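Local atomic coordinates of CPXV018 protein (Cowpox virus, PDB entry 4PDC), a protein that probably acts as a viral decoy of the MHC class I-like fold that binds the NKG2D receptor of cytotoxic lymphocytes. Residues F6-E11 and L78-E83; P74-T79 and Y97-E102. The protein carries 2 engineered substitutions. All blocks are in the same frame, centred on the assembly; numbering follows the deposited sequence.

Interaction 1: residues F6-E11 and L78-E83; sequences FNFNLE and LTYFYE
Phe8 and Tyr80 lie side by side and point the same way, their nearest carbons, Phe8 CD1 and Tyr80 CD2, 3.8 Å apart and their ring planes at 31°. With CG anti to the carbonyl carbon (chi1 -61°), the Phe8 ring starts beside its own N, and its CD1 lies 3.5 Å from Tyr80 O, which sits at the ring edge near its plane. Phe6, Leu10, Leu78 and Tyr82 share this buried face, where Phe8 stacks on Phe62 of helix 51-64 and Tyr80 reaches helix 113-126; the Tyr80 hydroxyl is hydrogen-bonded to Gln95 OE1. The strands are central, antiparallel neighbours in a sheet with helices packed on this face, consistent with the platform of an MHC class I-like fold. In the pairs Phe6-Tyr82, Phe8-Tyr80 and Leu10-Leu78 each N donates to the partner's O, the shortest bond running from Phe6 N to Tyr82 O at 2.7 Å. On the other face Thr79 is buried, but Asn7, Asn9 and Phe81 are partly exposed. There the side chain of Asn7 crosses that of Phe81 at about a right angle, amide and ring planes 54° apart, its ND2 3.4 Å from the Thr79 methyl CG2. A water donates to Asn7 OD1 and reaches Thr79 OG1 only weakly.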
ATOM      1  N   PHE E   6      -4.935 -15.798   6.692  1.00 15.63           N
ATOM      2  CA  PHE E   6      -4.466 -16.209   5.376  1.00 13.64           C
ATOM      3  C   PHE E   6      -3.391 -17.272   5.546  1.00 14.46           C
ATOM      4  O   PHE E   6      -2.397 -17.035   6.226  1.00 13.48           O
ATOM      5  CB  PHE E   6      -3.900 -15.020   4.601  1.00 12.69           C
ATOM      6  CG  PHE E   6      -4.903 -13.944   4.317  1.00 12.18           C
ATOM      7  CD1 PHE E   6      -5.228 -13.009   5.282  1.00 13.36           C
ATOM      8  CD2 PHE E   6      -5.505 -13.856   3.076  1.00 13.02           C
ATOM      9  CE1 PHE E   6      -6.146 -12.015   5.020  1.00 16.36           C
ATOM     10  CE2 PHE E   6      -6.423 -12.862   2.808  1.00 13.36           C
ATOM     11  CZ  PHE E   6      -6.744 -11.941   3.781  1.00 16.42           C
ATOM     12  N   ASN E   7      -3.592 -18.437   4.938  1.00 14.65           N
ATOM     13  CA  ASN E   7      -2.610 -19.516   5.005  1.00 15.88           C
ATOM     14  C   ASN E   7      -2.019 -19.811   3.629  1.00 16.33           C
ATOM     15  O   ASN E   7      -2.667 -20.426   2.783  1.00 15.03           O
ATOM     16  CB  ASN E   7      -3.238 -20.783   5.591  1.00 19.07           C
ATOM     17  CG  ASN E   7      -2.200 -21.835   5.948  1.00 26.15           C
ATOM     18  OD1 ASN E   7      -2.112 -22.882   5.309  1.00 33.75           O
ATOM     19  ND2 ASN E   7      -1.395 -21.549   6.965  1.00 23.45           N
ATOM     20  N   PHE E   8      -0.791 -19.348   3.414  1.00 13.46           N
ATOM     21  CA  PHE E   8      -0.083 -19.562   2.159  1.00 16.36           C
ATOM     22  C   PHE E   8       0.751 -20.825   2.238  1.00 15.66           C
ATOM     23  O   PHE E   8       1.519 -20.998   3.179  1.00 14.02           O
ATOM     24  CB  PHE E   8       0.822 -18.374   1.838  1.00 14.45           C
ATOM     25  CG  PHE E   8       0.094 -17.082   1.683  1.00 13.89           C
ATOM     26  CD1 PHE E   8      -0.264 -16.336   2.795  1.00 13.75           C
ATOM     27  CD2 PHE E   8      -0.221 -16.597   0.426  1.00 13.24           C
ATOM     28  CE1 PHE E   8      -0.934 -15.137   2.654  1.00 13.98           C
ATOM     29  CE2 PHE E   8      -0.894 -15.396   0.278  1.00 16.30           C
ATOM     30  CZ  PHE E   8      -1.250 -14.667   1.394  1.00 16.68           C
ATOM     31  N   ASN E   9       0.606 -21.699   1.248  1.00 18.72           N
ATOM     32  CA  ASN E   9       1.409 -22.914   1.187  1.00 17.71           C
ATOM     33  C   ASN E   9       2.027 -23.119  -0.186  1.00 18.89           C
ATOM     34  O   ASN E   9       1.341 -23.034  -1.207  1.00 16.16           O
ATOM     35  CB  ASN E   9       0.568 -24.133   1.556  1.00 17.97           C
ATOM     36  CG  ASN E   9       1.389 -25.404   1.619  1.00 21.21           C
ATOM     37  OD1 ASN E   9       2.292 -25.529   2.443  1.00 24.65           O
ATOM     38  ND2 ASN E   9       1.077 -26.356   0.749  1.00 23.34           N
ATOM     39  N   LEU E  10       3.333 -23.373  -0.192  1.00 15.50           N
ATOM     40  CA  LEU E  10       4.052 -23.759  -1.397  1.00 16.76           C
ATOM     41  C   LEU E  10       4.699 -25.117  -1.157  1.00 19.62           C
ATOM     42  O   LEU E  10       5.628 -25.235  -0.359  1.00 18.29           O
ATOM     43  CB  LEU E  10       5.108 -22.713  -1.768  1.00 17.53           C
ATOM     44  CG  LEU E  10       5.949 -23.027  -3.010  1.00 16.67           C
ATOM     45  CD1 LEU E  10       5.084 -23.122  -4.251  1.00 22.09           C
ATOM     46  CD2 LEU E  10       7.035 -21.977  -3.206  1.00 17.22           C
ATOM     47  N   GLU E  11       4.187 -26.140  -1.834  1.00 18.79           N
ATOM     48  CA  GLU E  11       4.693 -27.503  -1.682  1.00 25.42           C
ATOM     49  C   GLU E  11       5.471 -27.930  -2.918  1.00 25.51           C
ATOM     50  O   GLU E  11       4.910 -28.015  -4.008  1.00 24.74           O
ATOM     51  CB  GLU E  11       3.542 -28.482  -1.428  1.00 23.36           C
ATOM     52  CG  GLU E  11       3.997 -29.913  -1.134  1.00 31.78           C
ATOM     53  CD  GLU E  11       2.836 -30.872  -0.921  1.00 32.30           C
ATOM     54  OE1 GLU E  11       1.844 -30.790  -1.677  1.00 36.09           O
ATOM     55  OE2 GLU E  11       2.915 -31.707   0.005  1.00 36.34           O
ATOM     56  N   LEU E  78       6.658 -25.198   2.304  1.00 15.41           N
ATOM     57  CA  LEU E  78       6.775 -23.885   2.920  1.00 16.17           C
ATOM     58  C   LEU E  78       5.393 -23.341   3.234  1.00 15.56           C
ATOM     59  O   LEU E  78       4.516 -23.341   2.373  1.00 17.25           O
ATOM     60  CB  LEU E  78       7.528 -22.929   1.996  1.00 15.28           C
ATOM     61  CG  LEU E  78       8.985 -23.299   1.726  1.00 16.96           C
ATOM     62  CD1 LEU E  78       9.505 -22.547   0.521  1.00 21.16           C
ATOM     63  CD2 LEU E  78       9.833 -22.990   2.952  1.00 19.76           C
ATOM     64  N   THR E  79       5.198 -22.891   4.470  1.00 14.27           N
ATOM     65  CA  THR E  79       3.932 -22.285   4.863  1.00 14.26           C
ATOM     66  C   THR E  79       4.158 -20.912   5.468  1.00 14.87           C
ATOM     67  O   THR E  79       5.103 -20.702   6.228  1.00 12.85           O
ATOM     68  CB  THR E  79       3.167 -23.153   5.876  1.00 15.27           C
ATOM     69  OG1 THR E  79       2.957 -24.462   5.332  1.00 19.62           O
ATOM     70  CG2 THR E  79       1.821 -22.534   6.219  1.00 15.91           C
ATOM     71  N   TYR E  80       3.278 -19.983   5.112  1.00 13.27           N
ATOM     72  CA  TYR E  80       3.238 -18.668   5.732  1.00 14.20           C
ATOM     73  C   TYR E  80       1.822 -18.383   6.189  1.00 14.36           C
ATOM     74  O   TYR E  80       0.892 -18.369   5.384  1.00 13.68           O
ATOM     75  CB  TYR E  80       3.712 -17.590   4.763  1.00 13.72           C
ATOM     76  CG  TYR E  80       3.602 -16.182   5.307  1.00 14.03           C
ATOM     77  CD1 TYR E  80       4.252 -15.814   6.480  1.00 15.69           C
ATOM     78  CD2 TYR E  80       2.869 -15.214   4.636  1.00 13.78           C
ATOM     79  CE1 TYR E  80       4.163 -14.522   6.975  1.00 15.27           C
ATOM     80  CE2 TYR E  80       2.776 -13.927   5.118  1.00 12.76           C
ATOM     81  CZ  TYR E  80       3.422 -13.583   6.288  1.00 15.58           C
ATOM     82  OH  TYR E  80       3.325 -12.294   6.764  1.00 14.38           O
ATOM     83  N   PHE E  81       1.669 -18.165   7.490  1.00 13.15           N
ATOM     84  CA  PHE E  81       0.368 -17.919   8.093  1.00 14.24           C
ATOM     85  C   PHE E  81       0.323 -16.475   8.549  1.00 16.30           C
ATOM     86  O   PHE E  81       1.224 -16.027   9.244  1.00 15.43           O
ATOM     87  CB  PHE E  81       0.137 -18.877   9.262  1.00 17.01           C
ATOM     88  CG  PHE E  81      -1.131 -18.623  10.021  1.00 19.40           C
ATOM     89  CD1 PHE E  81      -2.344 -19.087   9.544  1.00 18.32           C
ATOM     90  CD2 PHE E  81      -1.108 -17.943  11.228  1.00 19.37           C
ATOM     91  CE1 PHE E  81      -3.514 -18.864  10.249  1.00 23.34           C
ATOM     92  CE2 PHE E  81      -2.273 -17.717  11.939  1.00 18.06           C
ATOM     93  CZ  PHE E  81      -3.476 -18.178  11.450  1.00 18.37           C
ATOM     94  N   TYR E  82      -0.703 -15.742   8.121  1.00 13.87           N
ATOM     95  CA  TYR E  82      -0.878 -14.354   8.532  1.00 15.55           C
ATOM     96  C   TYR E  82      -2.314 -14.113   8.973  1.00 17.93           C
ATOM     97  O   TYR E  82      -3.258 -14.396   8.230  1.00 14.45           O
ATOM     98  CB  TYR E  82      -0.507 -13.386   7.404  1.00 13.17           C
ATOM     99  CG  TYR E  82      -0.662 -11.945   7.824  1.00 15.78           C
ATOM    100  CD1 TYR E  82       0.323 -11.312   8.571  1.00 19.61           C
ATOM    101  CD2 TYR E  82      -1.804 -11.224   7.501  1.00 18.88           C
ATOM    102  CE1 TYR E  82       0.182  -9.999   8.972  1.00 19.41           C
ATOM    103  CE2 TYR E  82      -1.954  -9.910   7.900  1.00 17.69           C
ATOM    104  CZ  TYR E  82      -0.958  -9.302   8.633  1.00 17.85           C
ATOM    105  OH  TYR E  82      -1.101  -7.992   9.037  1.00 17.84           O
ATOM    106  N   GLU E  83      -2.467 -13.588  10.185  1.00 15.98           N
ATOM    107  CA  GLU E  83      -3.779 -13.397  10.786  1.00 14.65           C
ATOM    108  C   GLU E  83      -3.887 -12.027  11.429  1.00 14.84           C
ATOM    109  O   GLU E  83      -3.002 -11.625  12.180  1.00 17.94           O
ATOM    110  CB  GLU E  83      -4.048 -14.479  11.834  1.00 18.04           C
ATOM    111  CG  GLU E  83      -5.409 -14.390  12.499  1.00 16.30           C
ATOM    112  CD  GLU E  83      -5.539 -15.338  13.673  1.00 22.72           C
ATOM    113  OE1 GLU E  83      -5.181 -14.931  14.796  1.00 20.02           O
ATOM    114  OE2 GLU E  83      -5.992 -16.486  13.472  1.00 20.27           O
TER
HETATM  115  O   HOH W   1      -0.429 -25.193   5.230  1.00 33.91           O

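Interaction 2: residues P74-T79 and Y97-E102; sequences PYEDLT and YLYNGE
The hydroxyl of Tyr99 is gripped from two directions: it donates to Glu76 OE2 over 2.6 Å, and its oxygen accepts a hydrogen bond from a water. OE2 uses its anti lone pair and sits at the edge of the tyrosine ring, with carboxylate and ring planes 79° apart. Further along the same ring, Tyr99 CD2 meets Leu78 CD2 at 3.5 Å. The water on the hydroxyl also donates to Tyr75 O and accepts from Asn100 ND2. Together with the bond from Asp77 N to Asn100 OD1, 2.9 Å long and nearly along the C=O axis, this orients the Asn100 amide. Asn100 N in turn donates to Asp77 O at 2.8 Å, so backbone and side chain of one residue bind both polar backbone atoms of Asp77. Asn100 and Gly101 have positive phi and form the middle of a type I' turn, Tyr99 to Glu102, that leads from strand 90-99 into strand 102-104. Deeper in the hairpin of strands 75-87 and 90-99, Thr79 and Leu98 pair by two backbone hydrogen bonds, and their side chains run together with Thr79 CB and Leu98 CB 3.8 Å apart. The other Glu76 oxygen, OE1, is held by Asn113 ND2; with donors at both oxygens, this buried carboxylate is probably ionised.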
ATOM      1  N   PRO E  74      14.630 -33.343  -2.387  1.00 33.46           N
ATOM      2  CA  PRO E  74      13.442 -33.782  -3.134  1.00 32.41           C
ATOM      3  C   PRO E  74      12.114 -33.220  -2.626  1.00 26.60           C
ATOM      4  O   PRO E  74      11.167 -33.150  -3.408  1.00 30.39           O
ATOM      5  CB  PRO E  74      13.471 -35.304  -2.965  1.00 29.80           C
ATOM      6  CG  PRO E  74      14.164 -35.525  -1.681  1.00 29.20           C
ATOM      7  CD  PRO E  74      15.193 -34.431  -1.567  1.00 34.72           C
ATOM      8  N   TYR E  75      12.041 -32.831  -1.356  1.00 27.41           N
ATOM      9  CA  TYR E  75      10.789 -32.328  -0.793  1.00 22.57           C
ATOM     10  C   TYR E  75      10.995 -31.076   0.049  1.00 23.86           C
ATOM     11  O   TYR E  75      11.825 -31.052   0.958  1.00 23.15           O
ATOM     12  CB  TYR E  75      10.111 -33.411   0.052  1.00 23.62           C
ATOM     13  CG  TYR E  75       8.704 -33.056   0.482  1.00 23.55           C
ATOM     14  CD1 TYR E  75       8.471 -32.363   1.665  1.00 21.50           C
ATOM     15  CD2 TYR E  75       7.612 -33.407  -0.296  1.00 23.88           C
ATOM     16  CE1 TYR E  75       7.185 -32.037   2.062  1.00 25.17           C
ATOM     17  CE2 TYR E  75       6.322 -33.084   0.091  1.00 27.31           C
ATOM     18  CZ  TYR E  75       6.116 -32.399   1.271  1.00 25.37           C
ATOM     19  OH  TYR E  75       4.835 -32.075   1.659  1.00 28.87           O
ATOM     20  N   GLU E  76      10.221 -30.039  -0.267  1.00 23.34           N
ATOM     21  CA  GLU E  76      10.194 -28.812   0.519  1.00 22.00           C
ATOM     22  C   GLU E  76       8.769 -28.289   0.608  1.00 22.18           C
ATOM     23  O   GLU E  76       8.132 -28.027  -0.413  1.00 22.80           O
ATOM     24  CB  GLU E  76      11.100 -27.735  -0.087  1.00 22.49           C
ATOM     25  CG  GLU E  76      12.577 -27.942   0.171  1.00 25.87           C
ATOM     26  CD  GLU E  76      13.386 -26.667   0.002  1.00 31.04           C
ATOM     27  OE1 GLU E  76      13.203 -25.968  -1.021  1.00 23.10           O
ATOM     28  OE2 GLU E  76      14.203 -26.364   0.900  1.00 30.63           O
ATOM     29  N   ASP E  77       8.279 -28.153   1.837  1.00 18.47           N
ATOM     30  CA  ASP E  77       6.967 -27.583   2.098  1.00 21.95           C
ATOM     31  C   ASP E  77       7.124 -26.294   2.889  1.00 16.59           C
ATOM     32  O   ASP E  77       7.657 -26.294   3.995  1.00 16.66           O
ATOM     33  CB  ASP E  77       6.086 -28.571   2.862  1.00 19.62           C
ATOM     34  CG  ASP E  77       4.662 -28.085   3.006  1.00 25.99           C
ATOM     35  OD1 ASP E  77       3.927 -28.098   1.997  1.00 30.46           O
ATOM     36  OD2 ASP E  77       4.275 -27.688   4.125  1.00 34.44           O
ATOM     37  N   LEU E  78       6.658 -25.198   2.304  1.00 15.41           N
ATOM     38  CA  LEU E  78       6.775 -23.885   2.920  1.00 16.17           C
ATOM     39  C   LEU E  78       5.393 -23.341   3.234  1.00 15.56           C
ATOM     40  O   LEU E  78       4.516 -23.341   2.373  1.00 17.25           O
ATOM     41  CB  LEU E  78       7.528 -22.929   1.996  1.00 15.28           C
ATOM     42  CG  LEU E  78       8.985 -23.299   1.726  1.00 16.96           C
ATOM     43  CD1 LEU E  78       9.505 -22.547   0.521  1.00 21.16           C
ATOM     44  CD2 LEU E  78       9.833 -22.990   2.952  1.00 19.76           C
ATOM     45  N   THR E  79       5.198 -22.891   4.470  1.00 14.27           N
ATOM     46  CA  THR E  79       3.932 -22.285   4.863  1.00 14.26           C
ATOM     47  C   THR E  79       4.158 -20.912   5.468  1.00 14.87           C
ATOM     48  O   THR E  79       5.103 -20.702   6.228  1.00 12.85           O
ATOM     49  CB  THR E  79       3.167 -23.153   5.876  1.00 15.27           C
ATOM     50  OG1 THR E  79       2.957 -24.462   5.332  1.00 19.62           O
ATOM     51  CG2 THR E  79       1.821 -22.534   6.219  1.00 15.91           C
ATOM     52  N   TYR E  97       5.840 -18.973  10.299  1.00 15.26           N
ATOM     53  CA  TYR E  97       6.533 -19.562   9.163  1.00 16.09           C
ATOM     54  C   TYR E  97       6.809 -21.031   9.460  1.00 18.85           C
ATOM     55  O   TYR E  97       7.364 -21.346  10.515  1.00 18.14           O
ATOM     56  CB  TYR E  97       7.852 -18.843   8.888  1.00 17.29           C
ATOM     57  CG  TYR E  97       7.758 -17.339   8.800  1.00 19.72           C
ATOM     58  CD1 TYR E  97       7.766 -16.555   9.947  1.00 19.79           C
ATOM     59  CD2 TYR E  97       7.690 -16.700   7.569  1.00 18.62           C
ATOM     60  CE1 TYR E  97       7.694 -15.179   9.870  1.00 22.85           C
ATOM     61  CE2 TYR E  97       7.617 -15.325   7.481  1.00 20.70           C
ATOM     62  CZ  TYR E  97       7.621 -14.567   8.636  1.00 20.85           C
ATOM     63  OH  TYR E  97       7.551 -13.195   8.556  1.00 24.95           O
ATOM     64  N   LEU E  98       6.431 -21.915   8.539  1.00 14.66           N
ATOM     65  CA  LEU E  98       6.685 -23.348   8.697  1.00 20.71           C
ATOM     66  C   LEU E  98       7.531 -23.879   7.552  1.00 17.15           C
ATOM     67  O   LEU E  98       7.288 -23.565   6.383  1.00 15.93           O
ATOM     68  CB  LEU E  98       5.382 -24.155   8.757  1.00 18.74           C
ATOM     69  CG  LEU E  98       4.259 -23.692   9.680  1.00 24.83           C
ATOM     70  CD1 LEU E  98       3.016 -24.538   9.457  1.00 31.08           C
ATOM     71  CD2 LEU E  98       4.708 -23.777  11.116  1.00 24.75           C
ATOM     72  N   TYR E  99       8.524 -24.689   7.906  1.00 15.72           N
ATOM     73  CA  TYR E  99       9.300 -25.448   6.941  1.00 18.67           C
ATOM     74  C   TYR E  99       9.072 -26.928   7.225  1.00 22.10           C
ATOM     75  O   TYR E  99       9.437 -27.422   8.293  1.00 18.15           O
ATOM     76  CB  TYR E  99      10.785 -25.097   7.028  1.00 19.19           C
ATOM     77  CG  TYR E  99      11.629 -25.785   5.979  1.00 23.54           C
ATOM     78  CD1 TYR E  99      12.199 -27.025   6.224  1.00 25.80           C
ATOM     79  CD2 TYR E  99      11.842 -25.200   4.739  1.00 22.25           C
ATOM     80  CE1 TYR E  99      12.964 -27.660   5.265  1.00 24.47           C
ATOM     81  CE2 TYR E  99      12.608 -25.827   3.775  1.00 22.72           C
ATOM     82  CZ  TYR E  99      13.165 -27.056   4.044  1.00 26.85           C
ATOM     83  OH  TYR E  99      13.927 -27.684   3.091  1.00 29.33           O
ATOM     84  N   ASN E 100       8.458 -27.624   6.272  1.00 19.00           N
ATOM     85  CA  ASN E 100       8.037 -29.006   6.474  1.00 17.34           C
ATOM     86  C   ASN E 100       7.220 -29.155   7.761  1.00 24.69           C
ATOM     87  O   ASN E 100       7.397 -30.103   8.524  1.00 20.15           O
ATOM     88  CB  ASN E 100       9.255 -29.932   6.485  1.00 18.40           C
ATOM     89  CG  ASN E 100       9.951 -29.986   5.130  1.00 18.42           C
ATOM     90  OD1 ASN E 100       9.341 -29.702   4.101  1.00 19.63           O
ATOM     91  ND2 ASN E 100      11.226 -30.347   5.127  1.00 23.08           N
ATOM     92  N   GLY E 101       6.324 -28.200   7.990  1.00 19.11           N
ATOM     93  CA  GLY E 101       5.377 -28.279   9.087  1.00 22.08           C
ATOM     94  C   GLY E 101       5.921 -27.816  10.424  1.00 25.95           C
ATOM     95  O   GLY E 101       5.176 -27.743  11.400  1.00 24.82           O
ATOM     96  N   GLU E 102       7.211 -27.497  10.472  1.00 23.34           N
ATOM     97  CA  GLU E 102       7.855 -27.084  11.716  1.00 21.40           C
ATOM     98  C   GLU E 102       8.074 -25.577  11.758  1.00 25.31           C
ATOM     99  O   GLU E 102       8.695 -25.007  10.855  1.00 20.68           O
ATOM    100  CB  GLU E 102       9.188 -27.812  11.884  1.00 28.51           C
ATOM    101  CG  GLU E 102       9.953 -27.425  13.135  1.00 36.34           C
ATOM    102  CD  GLU E 102      11.186 -28.283  13.347  1.00 50.28           C
ATOM    103  OE1 GLU E 102      11.027 -29.491  13.631  1.00 53.61           O
ATOM    104  OE2 GLU E 102      12.311 -27.751  13.225  1.00 56.44           O
TER
HETATM  105  O   HOH W   2      13.429 -30.276   3.010  1.00 31.78           O
HETATM  106  O   HOH W   3       5.361 -26.265   5.955  1.00 21.84           O

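Overall arrangement
Both interactions use strand 75-87 and share Leu78 and Thr79: interaction 1 joins it to strand 2-13 on one edge, interaction 2 to strand 90-99 on the other. Interaction 1 lies near the centre of the chain and relies on a regular backbone ladder and rings packed beneath the helices. Interaction 2, its centre about 10 Å from that of interaction 1, is only partly buried; its regular pairing gives way to a turn, and side-chain polar bonds and water take over. The two meet directly where Tyr80 CD1 packs against Tyr97 CE2 at 3.5 Å, and where Glu11 OE2 and Tyr75 OH, 2.6 Å apart, probably form a hydrogen bond.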